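Aldehyde dehydrogenase family protein (Pseudomonas syringae pv. tomato, PDB 5IUV) is an NAD+-binding indole-3-acetaldehyde dehydrogenase that probably oxidises indole-3-acetaldehyde to the auxin indole-3-acetic acid, contributing to virulence. Local coordinates at residues S72-R77 with G211-V216; A79-K84 with A134-Y139; N274-D279 with S306-E311; I387-N392 with L407-F412. All coordinates share one frame; numbering follows the deposited sequence.

Contact 1: S72-R77 with G211-V216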
loop_
_atom_site.group_PDB
_atom_site.type_symbol
_atom_site.label_atom_id
_atom_site.label_comp_id
_atom_site.label_asym_id
_atom_site.label_seq_id
_atom_site.Cartn_x
_atom_site.Cartn_y
_atom_site.Cartn_z
ATOM N N SER A 72 -22.295 -17.345 13.793
ATOM C CA SER A 72 -23.546 -17.098 13.065
ATOM C C SER A 72 -23.335 -16.241 11.813
ATOM O O SER A 72 -24.124 -16.292 10.867
ATOM C CB SER A 72 -24.568 -16.408 13.967
ATOM O OG SER A 72 -24.327 -15.009 14.033
ATOM N N GLY A 73 -22.287 -15.425 11.827
ATOM C CA GLY A 73 -21.994 -14.545 10.708
ATOM C C GLY A 73 -22.882 -13.314 10.626
ATOM O O GLY A 73 -22.787 -12.549 9.665
ATOM N N ALA A 74 -23.742 -13.121 11.624
ATOM C CA ALA A 74 -24.674 -11.992 11.636
ATOM C C ALA A 74 -23.942 -10.659 11.494
ATOM O O ALA A 74 -24.425 -9.735 10.832
ATOM C CB ALA A 74 -25.509 -12.003 12.921
ATOM N N TRP A 75 -22.767 -10.579 12.108
ATOM C CA TRP A 75 -21.912 -9.403 12.024
ATOM C C TRP A 75 -20.614 -9.732 11.276
ATOM O O TRP A 75 -20.157 -8.958 10.436
ATOM C CB TRP A 75 -21.619 -8.870 13.432
ATOM C CG TRP A 75 -20.706 -7.668 13.494
ATOM C CD1 TRP A 75 -19.419 -7.638 13.961
ATOM C CD2 TRP A 75 -21.019 -6.323 13.103
ATOM N NE1 TRP A 75 -18.912 -6.364 13.880
ATOM C CE2 TRP A 75 -19.871 -5.537 13.352
ATOM C CE3 TRP A 75 -22.155 -5.707 12.563
ATOM C CZ2 TRP A 75 -19.828 -4.170 13.079
ATOM C CZ3 TRP A 75 -22.110 -4.345 12.294
ATOM C CH2 TRP A 75 -20.954 -3.593 12.551
ATOM N N SER A 76 -20.034 -10.891 11.563
ATOM C CA SER A 76 -18.734 -11.244 10.996
ATOM C C SER A 76 -18.763 -11.469 9.477
ATOM O O SER A 76 -17.725 -11.397 8.826
ATOM C CB SER A 76 -18.181 -12.492 11.676
ATOM O OG SER A 76 -18.971 -13.619 11.365
ATOM N N ARG A 77 -19.936 -11.760 8.924
ATOM C CA ARG A 77 -20.067 -11.945 7.477
ATOM C C ARG A 77 -21.011 -10.920 6.854
ATOM O O ARG A 77 -21.408 -11.049 5.691
ATOM C CB ARG A 77 -20.552 -13.363 7.152
ATOM C CG ARG A 77 -19.482 -14.426 7.308
ATOM C CD ARG A 77 -20.020 -15.814 6.992
ATOM N NE ARG A 77 -19.824 -16.709 8.128
ATOM C CZ ARG A 77 -20.796 -17.378 8.739
ATOM N NH1 ARG A 77 -22.048 -17.285 8.314
ATOM N NH2 ARG A 77 -20.506 -18.155 9.770
ATOM N N GLY A 211 -27.548 -1.236 15.689
ATOM C CA GLY A 211 -27.686 -2.376 14.799
ATOM C C GLY A 211 -26.639 -3.462 14.992
ATOM O O GLY A 211 -26.607 -4.434 14.236
ATOM N N ILE A 212 -25.770 -3.301 15.986
ATOM C CA ILE A 212 -24.849 -4.373 16.358
ATOM C C ILE A 212 -25.649 -5.550 16.912
ATOM O O ILE A 212 -26.398 -5.379 17.863
ATOM C CB ILE A 212 -23.830 -3.918 17.420
ATOM C CG1 ILE A 212 -22.995 -2.742 16.918
ATOM C CG2 ILE A 212 -22.930 -5.088 17.830
ATOM C CD1 ILE A 212 -21.983 -3.124 15.854
ATOM N N PRO A 213 -25.500 -6.744 16.319
ATOM C CA PRO A 213 -26.299 -7.904 16.750
ATOM C C PRO A 213 -26.023 -8.331 18.191
ATOM O O PRO A 213 -24.933 -8.094 18.708
ATOM C CB PRO A 213 -25.873 -9.015 15.780
ATOM C CG PRO A 213 -25.283 -8.300 14.596
ATOM C CD PRO A 213 -24.656 -7.051 15.151
ATOM N N ALA A 214 -27.012 -8.958 18.825
ATOM C CA ALA A 214 -26.832 -9.519 20.160
ATOM C C ALA A 214 -25.662 -10.502 20.196
ATOM O O ALA A 214 -25.492 -11.324 19.288
ATOM C CB ALA A 214 -28.115 -10.212 20.633
ATOM N N GLY A 215 -24.860 -10.421 21.251
ATOM C CA GLY A 215 -23.731 -11.317 21.403
ATOM C C GLY A 215 -22.423 -10.754 20.869
ATOM O O GLY A 215 -21.350 -11.224 21.240
ATOM N N VAL A 216 -22.501 -9.744 20.006
ATOM C CA VAL A 216 -21.301 -9.227 19.348
ATOM C C VAL A 216 -20.528 -8.267 20.258
ATOM O O VAL A 216 -19.295 -8.215 20.216
ATOM C CB VAL A 216 -21.660 -8.540 18.006
ATOM C CG1 VAL A 216 -20.454 -7.831 17.412
ATOM C CG2 VAL A 216 -22.196 -9.578 17.017
#

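Contact 2: A79-K84 with A134-Y139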
loop_
_atom_site.group_PDB
_atom_site.type_symbol
_atom_site.label_atom_id
_atom_site.label_comp_id
_atom_site.label_asym_id
_atom_site.label_seq_id
_atom_site.Cartn_x
_atom_site.Cartn_y
_atom_site.Cartn_z
ATOM N N ALA A 79 -21.960 -7.505 5.062
ATOM C CA ALA A 79 -21.269 -6.731 4.030
ATOM C C ALA A 79 -20.499 -5.569 4.643
ATOM O O ALA A 79 -20.990 -4.914 5.554
ATOM C CB ALA A 79 -22.261 -6.218 2.978
ATOM N N PRO A 80 -19.271 -5.330 4.156
ATOM C CA PRO A 80 -18.418 -4.245 4.654
ATOM C C PRO A 80 -19.144 -2.899 4.683
ATOM O O PRO A 80 -19.074 -2.180 5.679
ATOM C CB PRO A 80 -17.257 -4.220 3.647
ATOM C CG PRO A 80 -17.179 -5.614 3.134
ATOM C CD PRO A 80 -18.606 -6.123 3.105
ATOM N N ALA A 81 -19.858 -2.581 3.610
ATOM C CA ALA A 81 -20.579 -1.315 3.528
ATOM C C ALA A 81 -21.666 -1.222 4.593
ATOM O O ALA A 81 -21.967 -0.129 5.075
ATOM C CB ALA A 81 -21.187 -1.130 2.143
ATOM N N LYS A 82 -22.256 -2.360 4.953
ATOM C CA LYS A 82 -23.261 -2.381 6.013
ATOM C C LYS A 82 -22.627 -2.278 7.407
ATOM O O LYS A 82 -23.179 -1.626 8.285
ATOM C CB LYS A 82 -24.122 -3.644 5.915
ATOM C CG LYS A 82 -25.065 -3.680 4.714
ATOM C CD LYS A 82 -25.608 -5.098 4.524
ATOM C CE LYS A 82 -26.832 -5.137 3.622
ATOM N NZ LYS A 82 -26.572 -4.524 2.295
ATOM N N ARG A 83 -21.470 -2.909 7.615
ATOM C CA ARG A 83 -20.760 -2.754 8.887
ATOM C C ARG A 83 -20.337 -1.301 9.087
ATOM O O ARG A 83 -20.432 -0.765 10.184
ATOM C CB ARG A 83 -19.533 -3.670 8.965
ATOM C CG ARG A 83 -19.890 -5.143 8.924
ATOM C CD ARG A 83 -18.894 -6.014 9.664
ATOM N NE ARG A 83 -17.503 -5.811 9.258
ATOM C CZ ARG A 83 -16.967 -6.269 8.133
ATOM N NH1 ARG A 83 -17.707 -6.933 7.256
ATOM N NH2 ARG A 83 -15.689 -6.041 7.874
ATOM N N LYS A 84 -19.859 -0.679 8.017
ATOM C CA LYS A 84 -19.520 0.735 8.026
ATOM C C LYS A 84 -20.707 1.588 8.484
ATOM O O LYS A 84 -20.571 2.415 9.386
ATOM C CB LYS A 84 -19.062 1.182 6.631
ATOM C CG LYS A 84 -18.929 2.693 6.476
ATOM C CD LYS A 84 -18.365 3.103 5.096
ATOM C CE LYS A 84 -19.352 2.775 3.977
ATOM N NZ LYS A 84 -18.901 3.281 2.637
ATOM N N ALA A 134 -13.354 3.420 7.352
ATOM C CA ALA A 134 -12.167 2.820 6.748
ATOM C C ALA A 134 -12.410 1.420 6.195
ATOM O O ALA A 134 -11.646 0.950 5.350
ATOM C CB ALA A 134 -11.024 2.774 7.769
ATOM N N ILE A 135 -13.454 0.758 6.687
ATOM C CA ILE A 135 -13.679 -0.662 6.401
ATOM C C ILE A 135 -13.555 -1.015 4.916
ATOM O O ILE A 135 -12.794 -1.917 4.552
ATOM C CB ILE A 135 -15.066 -1.118 6.898
ATOM C CG1 ILE A 135 -15.095 -1.170 8.428
ATOM C CG2 ILE A 135 -15.408 -2.482 6.333
ATOM C CD1 ILE A 135 -16.493 -1.476 9.004
ATOM N N ASP A 136 -14.286 -0.306 4.058
ATOM C CA ASP A 136 -14.279 -0.659 2.642
ATOM C C ASP A 136 -13.286 0.171 1.840
ATOM O O ASP A 136 -13.352 0.202 0.609
ATOM C CB ASP A 136 -15.689 -0.538 2.045
ATOM C CG ASP A 136 -16.299 0.843 2.225
ATOM O OD1 ASP A 136 -15.704 1.693 2.918
ATOM O OD2 ASP A 136 -17.403 1.067 1.684
ATOM N N LYS A 137 -12.362 0.836 2.536
ATOM C CA LYS A 137 -11.251 1.522 1.883
ATOM C C LYS A 137 -9.985 0.675 1.994
ATOM O O LYS A 137 -8.957 1.008 1.413
ATOM C CB LYS A 137 -11.010 2.911 2.496
ATOM C CG LYS A 137 -12.284 3.730 2.739
ATOM C CD LYS A 137 -13.070 3.951 1.462
ATOM C CE LYS A 137 -14.238 4.911 1.697
ATOM N NZ LYS A 137 -15.154 4.425 2.772
ATOM N N LEU A 138 -10.067 -0.416 2.750
ATOM C CA LEU A 138 -8.931 -1.318 2.917
ATOM C C LEU A 138 -8.911 -2.384 1.827
ATOM O O LEU A 138 -9.940 -2.973 1.518
ATOM C CB LEU A 138 -8.972 -1.988 4.291
ATOM C CG LEU A 138 -8.770 -1.053 5.479
ATOM C CD1 LEU A 138 -9.156 -1.755 6.772
ATOM C CD2 LEU A 138 -7.318 -0.597 5.514
ATOM N N TYR A 139 -7.737 -2.623 1.251
ATOM C CA TYR A 139 -7.575 -3.668 0.248
ATOM C C TYR A 139 -6.562 -4.698 0.728
ATOM O O TYR A 139 -5.555 -4.345 1.338
ATOM C CB TYR A 139 -7.130 -3.070 -1.096
ATOM C CG TYR A 139 -8.200 -2.245 -1.790
ATOM C CD1 TYR A 139 -8.484 -0.947 -1.371
ATOM C CD2 TYR A 139 -8.920 -2.761 -2.860
ATOM C CE1 TYR A 139 -9.460 -0.194 -1.991
ATOM C CE2 TYR A 139 -9.897 -2.010 -3.496
ATOM C CZ TYR A 139 -10.157 -0.722 -3.057
ATOM O OH TYR A 139 -11.130 0.041 -3.674
#

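Contact 3: N274-D279 with S306-E311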
loop_
_atom_site.group_PDB
_atom_site.type_symbol
_atom_site.label_atom_id
_atom_site.label_comp_id
_atom_site.label_asym_id
_atom_site.label_seq_id
_atom_site.Cartn_x
_atom_site.Cartn_y
_atom_site.Cartn_z
ATOM N N ASN A 274 9.809 15.628 27.270
ATOM C CA ASN A 274 9.441 16.812 26.503
ATOM C C ASN A 274 10.673 17.700 26.358
ATOM O O ASN A 274 11.010 18.448 27.275
ATOM C CB ASN A 274 8.300 17.550 27.213
ATOM C CG ASN A 274 7.720 18.685 26.394
ATOM O OD1 ASN A 274 8.038 18.854 25.215
ATOM N ND2 ASN A 274 6.839 19.461 27.016
ATOM N N ILE A 275 11.359 17.595 25.220
ATOM C CA ILE A 275 12.656 18.248 25.037
ATOM C C ILE A 275 12.553 19.629 24.399
ATOM O O ILE A 275 12.148 19.770 23.242
ATOM C CB ILE A 275 13.594 17.387 24.169
ATOM C CG1 ILE A 275 13.689 15.969 24.737
ATOM C CG2 ILE A 275 14.974 18.023 24.082
ATOM C CD1 ILE A 275 14.347 14.993 23.783
ATOM N N VAL A 276 12.951 20.645 25.155
ATOM C CA VAL A 276 12.855 22.021 24.698
ATOM C C VAL A 276 14.243 22.590 24.444
ATOM O O VAL A 276 15.026 22.793 25.375
ATOM C CB VAL A 276 12.110 22.900 25.720
ATOM C CG1 VAL A 276 11.943 24.315 25.184
ATOM C CG2 VAL A 276 10.753 22.287 26.055
ATOM N N PHE A 277 14.548 22.829 23.174
ATOM C CA PHE A 277 15.829 23.406 22.782
ATOM C C PHE A 277 15.777 24.920 22.840
ATOM O O PHE A 277 14.706 25.519 22.734
ATOM C CB PHE A 277 16.221 22.963 21.374
ATOM C CG PHE A 277 16.738 21.562 21.299
ATOM C CD1 PHE A 277 18.061 21.277 21.608
ATOM C CD2 PHE A 277 15.910 20.525 20.901
ATOM C CE1 PHE A 277 18.543 19.983 21.529
ATOM C CE2 PHE A 277 16.388 19.230 20.816
ATOM C CZ PHE A 277 17.706 18.959 21.134
ATOM N N ALA A 278 16.947 25.532 22.998
ATOM C CA ALA A 278 17.066 26.980 23.065
ATOM C C ALA A 278 16.483 27.650 21.825
ATOM O O ALA A 278 15.973 28.766 21.904
ATOM C CB ALA A 278 18.531 27.383 23.246
ATOM N N ASP A 279 16.552 26.977 20.682
ATOM C CA ASP A 279 16.060 27.585 19.447
ATOM C C ASP A 279 14.640 27.148 19.077
ATOM O O ASP A 279 14.279 27.147 17.902
ATOM C CB ASP A 279 17.020 27.294 18.287
ATOM C CG ASP A 279 17.021 25.833 17.861
ATOM O OD1 ASP A 279 16.529 24.961 18.605
ATOM O OD2 ASP A 279 17.541 25.552 16.764
ATOM N N SER A 306 5.897 14.083 31.521
ATOM C CA SER A 306 6.273 14.083 32.935
ATOM C C SER A 306 7.755 14.382 33.166
ATOM O O SER A 306 8.152 14.719 34.280
ATOM C CB SER A 306 5.902 12.746 33.577
ATOM O OG SER A 306 6.417 11.670 32.821
ATOM N N ARG A 307 8.567 14.256 32.120
ATOM C CA ARG A 307 9.950 14.715 32.172
ATOM C C ARG A 307 10.134 15.857 31.191
ATOM O O ARG A 307 10.027 15.673 29.982
ATOM C CB ARG A 307 10.941 13.590 31.851
ATOM C CG ARG A 307 11.014 12.500 32.907
ATOM C CD ARG A 307 12.080 11.478 32.557
ATOM N NE ARG A 307 11.749 10.750 31.338
ATOM C CZ ARG A 307 12.658 10.251 30.505
ATOM N NH1 ARG A 307 13.952 10.396 30.768
ATOM N NH2 ARG A 307 12.272 9.607 29.412
ATOM N N LEU A 308 10.397 17.038 31.732
ATOM C CA LEU A 308 10.694 18.212 30.932
ATOM C C LEU A 308 12.204 18.393 30.848
ATOM O O LEU A 308 12.849 18.681 31.852
ATOM C CB LEU A 308 10.036 19.451 31.543
ATOM C CG LEU A 308 10.237 20.767 30.795
ATOM C CD1 LEU A 308 9.565 20.693 29.434
ATOM C CD2 LEU A 308 9.693 21.938 31.620
ATOM N N LEU A 309 12.756 18.211 29.651
ATOM C CA LEU A 309 14.190 18.368 29.410
ATOM C C LEU A 309 14.440 19.710 28.732
ATOM O O LEU A 309 14.009 19.924 27.595
ATOM C CB LEU A 309 14.735 17.227 28.539
ATOM C CG LEU A 309 15.009 15.859 29.173
ATOM C CD1 LEU A 309 13.786 15.282 29.876
ATOM C CD2 LEU A 309 15.537 14.879 28.137
ATOM N N VAL A 310 15.126 20.614 29.420
ATOM C CA VAL A 310 15.319 21.954 28.877
ATOM C C VAL A 310 16.796 22.277 28.677
ATOM O O VAL A 310 17.612 22.044 29.569
ATOM C CB VAL A 310 14.659 23.023 29.787
ATOM C CG1 VAL A 310 15.009 22.780 31.236
ATOM C CG2 VAL A 310 15.061 24.429 29.361
ATOM N N GLU A 311 17.136 22.791 27.495
ATOM C CA GLU A 311 18.509 23.199 27.216
ATOM C C GLU A 311 18.919 24.234 28.261
ATOM O O GLU A 311 18.180 25.185 28.531
ATOM C CB GLU A 311 18.647 23.758 25.796
ATOM C CG GLU A 311 20.091 23.985 25.362
ATOM C CD GLU A 311 20.246 24.139 23.856
ATOM O OE1 GLU A 311 19.234 24.039 23.126
ATOM O OE2 GLU A 311 21.388 24.360 23.405
HETATM O O HOH W 1 19.172 25.023 20.544
#

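Contact 4: I387-N392 with L407-F412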
loop_
_atom_site.group_PDB
_atom_site.type_symbol
_atom_site.label_atom_id
_atom_site.label_comp_id
_atom_site.label_asym_id
_atom_site.label_seq_id
_atom_site.Cartn_x
_atom_site.Cartn_y
_atom_site.Cartn_z
ATOM N N ILE A 387 5.551 20.843 40.463
ATOM C CA ILE A 387 6.801 20.823 39.712
ATOM C C ILE A 387 8.002 20.643 40.626
ATOM O O ILE A 387 8.120 21.314 41.655
ATOM C CB ILE A 387 7.019 22.123 38.892
ATOM C CG1 ILE A 387 5.839 22.392 37.956
ATOM C CG2 ILE A 387 8.307 22.033 38.081
ATOM C CD1 ILE A 387 5.965 23.695 37.175
ATOM N N PHE A 388 8.889 19.732 40.243
ATOM C CA PHE A 388 10.193 19.606 40.881
ATOM C C PHE A 388 11.304 20.013 39.921
ATOM O O PHE A 388 11.372 19.530 38.786
ATOM C CB PHE A 388 10.425 18.178 41.368
ATOM C CG PHE A 388 9.683 17.841 42.626
ATOM C CD1 PHE A 388 10.214 18.163 43.866
ATOM C CD2 PHE A 388 8.458 17.193 42.571
ATOM C CE1 PHE A 388 9.534 17.849 45.030
ATOM C CE2 PHE A 388 7.777 16.873 43.728
ATOM C CZ PHE A 388 8.315 17.204 44.959
ATOM N N ASP A 389 12.165 20.913 40.383
ATOM C CA ASP A 389 13.326 21.343 39.619
ATOM C C ASP A 389 14.553 20.590 40.122
ATOM O O ASP A 389 14.495 19.938 41.165
ATOM C CB ASP A 389 13.519 22.858 39.746
ATOM C CG ASP A 389 14.564 23.398 38.786
ATOM O OD1 ASP A 389 14.864 22.705 37.789
ATOM O OD2 ASP A 389 15.079 24.512 39.022
ATOM N N GLY A 390 15.657 20.679 39.384
ATOM C CA GLY A 390 16.904 20.056 39.795
ATOM C C GLY A 390 16.804 18.546 39.882
ATOM O O GLY A 390 17.398 17.922 40.758
ATOM N N VAL A 391 16.040 17.958 38.969
ATOM C CA VAL A 391 15.855 16.516 38.949
ATOM C C VAL A 391 16.945 15.850 38.111
ATOM O O VAL A 391 17.284 16.321 37.021
ATOM C CB VAL A 391 14.458 16.138 38.401
ATOM C CG1 VAL A 391 14.343 14.632 38.170
ATOM C CG2 VAL A 391 13.368 16.628 39.346
ATOM N N ASN A 392 17.509 14.774 38.646
ATOM C CA ASN A 392 18.416 13.917 37.897
ATOM C C ASN A 392 17.663 12.666 37.436
ATOM O O ASN A 392 16.799 12.163 38.156
ATOM C CB ASN A 392 19.629 13.554 38.754
ATOM C CG ASN A 392 20.267 12.256 38.337
ATOM O OD1 ASN A 392 19.879 11.190 38.806
ATOM N ND2 ASN A 392 21.254 12.333 37.451
ATOM N N LEU A 407 5.474 17.159 37.682
ATOM C CA LEU A 407 6.481 17.371 36.641
ATOM C C LEU A 407 7.908 17.301 37.176
ATOM O O LEU A 407 8.214 17.875 38.228
ATOM C CB LEU A 407 6.256 18.728 35.962
ATOM C CG LEU A 407 7.150 19.110 34.778
ATOM C CD1 LEU A 407 6.982 18.118 33.640
ATOM C CD2 LEU A 407 6.833 20.519 34.301
ATOM N N SER A 408 8.779 16.603 36.449
ATOM C CA SER A 408 10.213 16.619 36.743
ATOM C C SER A 408 10.950 17.457 35.707
ATOM O O SER A 408 10.763 17.277 34.504
ATOM C CB SER A 408 10.791 15.202 36.775
ATOM O OG SER A 408 10.246 14.454 37.850
ATOM N N VAL A 409 11.788 18.377 36.171
ATOM C CA VAL A 409 12.519 19.246 35.253
ATOM C C VAL A 409 14.014 18.931 35.241
ATOM O O VAL A 409 14.683 19.016 36.270
ATOM C CB VAL A 409 12.321 20.730 35.605
ATOM C CG1 VAL A 409 13.085 21.610 34.617
ATOM C CG2 VAL A 409 10.836 21.081 35.615
ATOM N N LEU A 410 14.530 18.584 34.062
ATOM C CA LEU A 410 15.936 18.221 33.906
ATOM C C LEU A 410 16.608 19.146 32.896
ATOM O O LEU A 410 15.936 19.716 32.032
ATOM C CB LEU A 410 16.079 16.765 33.452
ATOM C CG LEU A 410 15.399 15.639 34.245
ATOM C CD1 LEU A 410 13.910 15.503 33.920
ATOM C CD2 LEU A 410 16.128 14.312 34.021
ATOM N N THR A 411 17.928 19.297 32.992
ATOM C CA THR A 411 18.646 20.126 32.024
ATOM C C THR A 411 19.659 19.321 31.215
ATOM O O THR A 411 20.062 18.231 31.615
ATOM C CB THR A 411 19.370 21.314 32.703
ATOM O OG1 THR A 411 20.179 20.844 33.789
ATOM C CG2 THR A 411 18.360 22.323 33.228
ATOM N N PHE A 412 20.040 19.866 30.063
ATOM C CA PHE A 412 21.074 19.283 29.205
ATOM C C PHE A 412 21.792 20.410 28.471
ATOM O O PHE A 412 21.293 21.540 28.439
ATOM C CB PHE A 412 20.470 18.293 28.202
ATOM C CG PHE A 412 19.535 18.931 27.202
ATOM C CD1 PHE A 412 20.019 19.473 26.019
ATOM C CD2 PHE A 412 18.175 18.987 27.447
ATOM C CE1 PHE A 412 19.158 20.066 25.106
ATOM C CE2 PHE A 412 17.313 19.576 26.533
ATOM C CZ PHE A 412 17.805 20.113 25.370
HETATM O O HOH W 2 16.442 21.013 36.210
HETATM O O HOH W 3 19.043 17.795 35.360
#

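Contact 1: S72-R77 with G211-V216
The indole of W75 takes three apolar neighbours from the loop G211-V216; W75, I212 and V216 form the tight, buried part of the contact, and P213 leads out toward solvent. The end of I212 comes over one face of the ring: its CD1 stands 3.7 Å from the centroid of the six-membered ring of W75 and 19° off the ring normal, a CH-pi contact displaced toward the rim at CH2. The side chains of P213 and V216 each cross that of W75 at about a right angle. CD of P213 is 3.8 Å from W75 CE3, and CG1 of V216, anti to its own backbone N (chi1 172°), is 3.6 Å from W75 CD1. The looser, solvent side lies at A74, whose exposed CB only brushes P213 CG at 4.1 Å. Here an ST turn shapes the chain, S72 OG accepting from A74 N at 3.1 Å. A Schellman motif at G211 closes helix 198-210 just before the apolar residues. The indole N-H, at NE1, bonds to L182 O. Helix 80-96 packs R83, T86 and M87 on W75, while V216 bonds through its backbone to V188 and leads into strand 217-219 of the sheet that includes strand 187-191.

Contact 2: A79-K84 with A134-Y139
A salt-bridge network at a subunit interface joins K84, in the first turns of helix 80-96, to D136 and K137 in the loop after helix 113-134. The aliphatic chain of K84 leaves with CG anti to the backbone N and bends at chi3 (67°), which carries NZ across to the carboxylate of D136. There NZ donates to D136 OD2 at 2.8 Å, on the syn lone pair of that oxygen. K137 NZ grips the other oxygen, D136 OD1, also at 2.8 Å, on the syn side but 28° out of the carboxylate plane. Beside this polar group, I135 packs against the helix with its two branches: CG2 rests on P80 CB at 3.7 Å, and CD1 lies 3.6 Å from K84 N and 3.7 Å from R83 CB. The guanidinium of R83 is held by backbone carbonyls, NH1 by L78 O and NE by S183 O. From the second subunit, E133 forms salt bridges with both K84 and K137, and W130 makes a cation-pi contact with K137. With the two ammonium nitrogens, K84 NZ and K137 NZ, only 3.9 Å apart, their repulsion is probably offset by the carboxylates of D136 and of E133 from the second subunit. The paired lysines would in turn tend to keep D136 ionised, so the charge balance of this partly buried cluster probably depends on both subunits.

Contact 3: N274-D279 with S306-E311
E311 reaches A278 because its CG is anti to the backbone N (chi1 -170°) and the chain stays extended beyond it, carrying OE1 2.7 Å from A278 N. The bond is nearly straight at the hydrogen, although the donor comes from above the carboxylate plane. It prolongs the parallel pairing of strands 273-276 and 307-311, which belong to one beta-alpha-beta unit with helix 283-295 between them. N274 N bonds to R307 O and L309 N to N274 O; the ladder continues with V276 N on L309 O at 2.8 Å and ends with E311 N on V276 O.

On one face of the sheet L308 has CG anti to its backbone N, and its CD1 reaches toward the neighbouring strand, 3.4 Å from N274 O and 3.9 Å from V276 CG2. I275 and L309 share the other face, I275 CG1 meeting L309 CD2 at 4.0 Å, with helix 415-423 packed over both. N274 OD1 is bound by W434 NE1, and the guanidinium of R307 is fixed by several partners, among them N393 OD1 and K271 O. The side chain of N274 lies about 9 Å from that of D459, which binds indole-3-acetate in a structure of this protein, though none is bound to this chain.

F277 presents its edge to the same carboxylate: CD1 is 3.4 Å from E311 OE1, and the ring and carboxylate planes stand 88° apart. A water donates to E311 OE1 at 2.8 Å while accepting from D279 N.

Contact 4: I387-N392 with L407-F412
V409 packs against I387, F388 and D389, where strands 382-389 and 406-412 run parallel within a beta-alpha-beta unit whose connection carries the short helix 396-399. Its CB lies 3.5 Å from F388 O, the oxygen that accepts from V409 N. Of the two branches, CG1 is anti to the backbone N (chi1 -179°) and meets D389 OD1 at 3.8 Å. CG2 turns to the face shared by I387 and L407 and touches I387 CG2 at 3.7 Å. The pairing is carried by F388 N on L407 O at 2.8 Å, then by V409 N on F388 O.

Beyond D389 the chain turns through G390 at positive phi (63°), and V391 N returns to V409 O at 3.2 Å. This brings the V391 side chain over S408, both methyls resting on its CB, with CG1 at 3.9 Å. L410 follows alongside, its CG against V391 O.

D389 is gripped at both oxygens. OD2 forms salt bridges with K315 and R366, which tie this part of the chain to helix 312-326 and to strand 366-369; OD1 takes a weak bond from G390 N and one from a water. That water also donates to V409 O at 2.7 Å, so this carbonyl serves both V391 N and the solvent molecule. Further along, a second water links the two segments: it donates to V391 O at 2.8 Å and accepts from T411 N.

In the fold
Contacts 3 and 4 lie in one sheet: L308 probably bonds through its backbone to S408 and L410, so strands 307-311 and 406-412 continue the parallel ladder, and F412 packs on L309 and E311. Both are buried and governed by backbone bonds and aliphatic side chains, with waters at the carboxylates of D389 and E311. Contacts 1 and 2 lie across the chain from contact 4, and centres of contacts 1 and 3 are about 49 Å apart. Contacts 1 and 2 touch each other, the backbone O of W75 meeting R83 CD. Contact 1 is a mostly buried loop-to-loop apolar cluster, exposed at A74; contact 2, partly buried, is chiefly ionic and shared with a second subunit.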